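Local coordinates for Lmo2445 protein (Listeria monocytogenes EGD-e, PDB 5HZL) that is a secreted, calcium-binding, internalin-like leucine-rich repeat protein whose function is still unknown, at residues 170-176 and 194-199. Numbering follows the deposited sequence.
Sequences PNLDSLI and QLGTHS. With CA (calcium ion), chain F.
L195 lays its isobutyl branch over L172 and L175. Its CD2 meets CG of L172 at 3.8 Å, the two side chains crossing at a slant, while CD1 rests on CB of L175. CG of L195 stands anti to its own carbonyl carbon (chi1 -53°), and this turns both methyls toward the interior. There I150 of strand 149-151 lies against L172 and L175, and I189 of helix 187-191 against L175 and L195.

Alongside, strands 174-176 and 197-199 run parallel, their axes 4.8 Å apart. L175 N donates to T197 O at 3.2 Å (N-H...O angle 161°). S199 N returns a weak bond to L175 O. Ahead of these, D173 O accepts from two donors, G196 N at 2.9 Å and T197 N at 3.2 Å; the T197 donor lies nearly in line with the C=O bond, the G196 donor off the carbonyl plane. On the sheet face of S174, T197 and I176, CG2 of T197 touches CD1 of I176 at 3.8 Å. OG of S174 sits against CB of T197.

D173 brings CG anti to its backbone N (chi1 -165°), so that OD1 reaches across to the calcium at 2.6 Å. Q194 O binds the same ion at 2.4 Å. OD1 also takes a weak bond from G196 N.

These are the last two strands of the leucine-rich repeat sheet, and 197-199 is the edge strand at its C-terminal end. Inside, L195, from the loop before the edge strand, packs on L172 and L175, and the shared calcium ties the loops leading into the two strands; the ion probably offsets the carboxylate charge of D173.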
ATOM      1  N   PRO A 170      14.415  12.270   2.223  1.00 59.15           N
ATOM      2  CA  PRO A 170      14.541  13.600   2.852  1.00 60.36           C
ATOM      3  C   PRO A 170      13.547  14.702   2.486  1.00 59.97           C
ATOM      4  O   PRO A 170      13.476  15.698   3.206  1.00 61.53           O
ATOM      5  CB  PRO A 170      15.978  14.028   2.498  1.00 61.76           C
ATOM      6  CG  PRO A 170      16.330  13.260   1.286  1.00 60.70           C
ATOM      7  CD  PRO A 170      15.600  11.958   1.393  1.00 59.07           C
ATOM      8  N   ASN A 171      12.793  14.544   1.402  1.00 58.91           N
ATOM      9  CA  ASN A 171      11.826  15.580   1.002  1.00 58.43           C
ATOM     10  C   ASN A 171      10.376  15.199   1.196  1.00 56.09           C
ATOM     11  O   ASN A 171       9.495  16.016   0.932  1.00 56.57           O
ATOM     12  CB  ASN A 171      12.105  16.017  -0.436  1.00 58.60           C
ATOM     13  CG  ASN A 171      13.459  16.678  -0.573  1.00 60.11           C
ATOM     14  OD1 ASN A 171      13.898  17.408   0.318  1.00 61.99           O
ATOM     15  ND2 ASN A 171      14.126  16.438  -1.684  1.00 60.16           N
ATOM     16  N   LEU A 172      10.142  13.977   1.680  1.00 54.40           N
ATOM     17  CA  LEU A 172       8.800  13.468   1.927  1.00 52.55           C
ATOM     18  C   LEU A 172       8.091  14.455   2.839  1.00 53.68           C
ATOM     19  O   LEU A 172       8.600  14.781   3.918  1.00 55.29           O
ATOM     20  CB  LEU A 172       8.870  12.079   2.571  1.00 51.05           C
ATOM     21  CG  LEU A 172       7.559  11.332   2.838  1.00 48.40           C
ATOM     22  CD1 LEU A 172       6.760  11.134   1.563  1.00 46.58           C
ATOM     23  CD2 LEU A 172       7.861   9.993   3.488  1.00 47.69           C
ATOM     24  N   ASP A 173       6.941  14.945   2.380  1.00 53.38           N
ATOM     25  CA  ASP A 173       6.163  15.933   3.121  1.00 54.67           C
ATOM     26  C   ASP A 173       4.710  15.525   3.355  1.00 52.93           C
ATOM     27  O   ASP A 173       4.010  16.184   4.132  1.00 53.78           O
ATOM     28  CB  ASP A 173       6.177  17.257   2.350  1.00 56.32           C
ATOM     29  CG  ASP A 173       5.710  18.432   3.189  1.00 58.68           C
ATOM     30  OD1 ASP A 173       6.283  18.658   4.289  1.00 62.97           O
ATOM     31  OD2 ASP A 173       4.802  19.152   2.732  1.00 57.84           O
ATOM     32  N   SER A 174       4.246  14.475   2.678  1.00 51.06           N
ATOM     33  CA  SER A 174       2.871  14.003   2.847  1.00 49.64           C
ATOM     34  C   SER A 174       2.830  12.476   2.780  1.00 46.50           C
ATOM     35  O   SER A 174       3.297  11.887   1.812  1.00 43.68           O
ATOM     36  CB  SER A 174       1.956  14.619   1.793  1.00 50.07           C
ATOM     37  OG  SER A 174       0.605  14.244   2.017  1.00 50.85           O
ATOM     38  N   LEU A 175       2.268  11.850   3.812  1.00 45.37           N
ATOM     39  CA  LEU A 175       2.176  10.392   3.895  1.00 44.78           C
ATOM     40  C   LEU A 175       0.781  10.018   4.388  1.00 43.57           C
ATOM     41  O   LEU A 175       0.492  10.150   5.571  1.00 44.30           O
ATOM     42  CB  LEU A 175       3.262   9.859   4.844  1.00 45.66           C
ATOM     43  CG  LEU A 175       3.334   8.357   5.107  1.00 44.65           C
ATOM     44  CD1 LEU A 175       3.612   7.618   3.813  1.00 44.57           C
ATOM     45  CD2 LEU A 175       4.402   8.055   6.143  1.00 45.04           C
ATOM     46  N   ILE A 176      -0.068   9.543   3.481  1.00 42.99           N
ATOM     47  CA  ILE A 176      -1.448   9.181   3.806  1.00 42.98           C
ATOM     48  C   ILE A 176      -1.545   7.661   3.945  1.00 41.95           C
ATOM     49  O   ILE A 176      -1.311   6.939   2.974  1.00 41.19           O
ATOM     50  CB  ILE A 176      -2.433   9.655   2.705  1.00 43.43           C
ATOM     51  CG1 ILE A 176      -2.079  11.058   2.153  1.00 44.75           C
ATOM     52  CG2 ILE A 176      -3.876   9.559   3.193  1.00 44.15           C
ATOM     53  CD1 ILE A 176      -2.053  12.188   3.153  1.00 45.32           C
ATOM     54  N   GLN A 194       8.923  16.064   9.680  1.00 67.18           N
ATOM     55  CA  GLN A 194       9.092  16.472   8.269  1.00 67.35           C
ATOM     56  C   GLN A 194       7.745  16.681   7.584  1.00 65.08           C
ATOM     57  O   GLN A 194       7.563  17.607   6.781  1.00 65.78           O
ATOM     58  CB  GLN A 194       9.750  15.387   7.402  1.00 66.86           C
ATOM     59  CG  GLN A 194      11.155  14.918   7.717  1.00 68.49           C
ATOM     60  CD  GLN A 194      11.667  13.939   6.654  1.00 67.70           C
ATOM     61  OE1 GLN A 194      11.053  13.764   5.587  1.00 64.74           O
ATOM     62  NE2 GLN A 194      12.805  13.310   6.931  1.00 68.67           N
ATOM     63  N   LEU A 195       6.831  15.771   7.912  1.00 61.83           N
ATOM     64  CA  LEU A 195       5.508  15.711   7.326  1.00 60.06           C
ATOM     65  C   LEU A 195       4.546  16.829   7.699  1.00 61.16           C
ATOM     66  O   LEU A 195       4.153  16.954   8.857  1.00 60.71           O
ATOM     67  CB  LEU A 195       4.847  14.376   7.704  1.00 57.61           C
ATOM     68  CG  LEU A 195       5.611  13.084   7.421  1.00 56.11           C
ATOM     69  CD1 LEU A 195       4.814  11.911   7.968  1.00 54.57           C
ATOM     70  CD2 LEU A 195       5.918  12.906   5.941  1.00 55.74           C
ATOM     71  N   GLY A 196       4.165  17.619   6.693  1.00 62.40           N
ATOM     72  CA  GLY A 196       3.195  18.701   6.855  1.00 63.94           C
ATOM     73  C   GLY A 196       1.769  18.151   6.742  1.00 63.09           C
ATOM     74  O   GLY A 196       0.815  18.821   7.138  1.00 66.07           O
ATOM     75  N   THR A 197       1.630  16.940   6.195  1.00 60.05           N
ATOM     76  CA  THR A 197       0.343  16.272   6.028  1.00 59.35           C
ATOM     77  C   THR A 197       0.538  14.791   6.373  1.00 58.73           C
ATOM     78  O   THR A 197       1.473  14.154   5.890  1.00 59.70           O
ATOM     79  CB  THR A 197      -0.156  16.390   4.565  1.00 59.05           C
ATOM     80  OG1 THR A 197      -0.277  17.768   4.198  1.00 59.91           O
ATOM     81  CG2 THR A 197      -1.516  15.705   4.372  1.00 57.56           C
ATOM     82  N   HIS A 198      -0.340  14.237   7.198  1.00 57.69           N
ATOM     83  CA  HIS A 198      -0.230  12.836   7.587  1.00 57.23           C
ATOM     84  C   HIS A 198      -1.561  12.291   8.114  1.00 54.41           C
ATOM     85  O   HIS A 198      -2.373  13.011   8.698  1.00 55.00           O
ATOM     86  CB  HIS A 198       0.857  12.661   8.662  1.00 60.88           C
ATOM     87  CG  HIS A 198       0.550  13.370   9.947  1.00 66.06           C
ATOM     88  ND1 HIS A 198       0.877  14.696  10.167  1.00 69.06           N
ATOM     89  CD2 HIS A 198      -0.074  12.944  11.071  1.00 67.52           C
ATOM     90  CE1 HIS A 198       0.472  15.052  11.373  1.00 70.12           C
ATOM     91  NE2 HIS A 198      -0.109  14.008  11.941  1.00 70.79           N
ATOM     92  N   SER A 199      -1.762  11.002   7.928  1.00 50.60           N
ATOM     93  CA  SER A 199      -2.969  10.366   8.382  1.00 47.98           C
ATOM     94  C   SER A 199      -2.692   8.909   8.679  1.00 44.87           C
ATOM     95  O   SER A 199      -2.026   8.230   7.898  1.00 44.31           O
ATOM     96  CB  SER A 199      -4.043  10.493   7.314  1.00 48.24           C
ATOM     97  OG  SER A 199      -5.238   9.888   7.769  1.00 50.04           O
TER
HETATM   98 CA    CA F 405       8.376  19.496   5.577  1.00 64.08          CA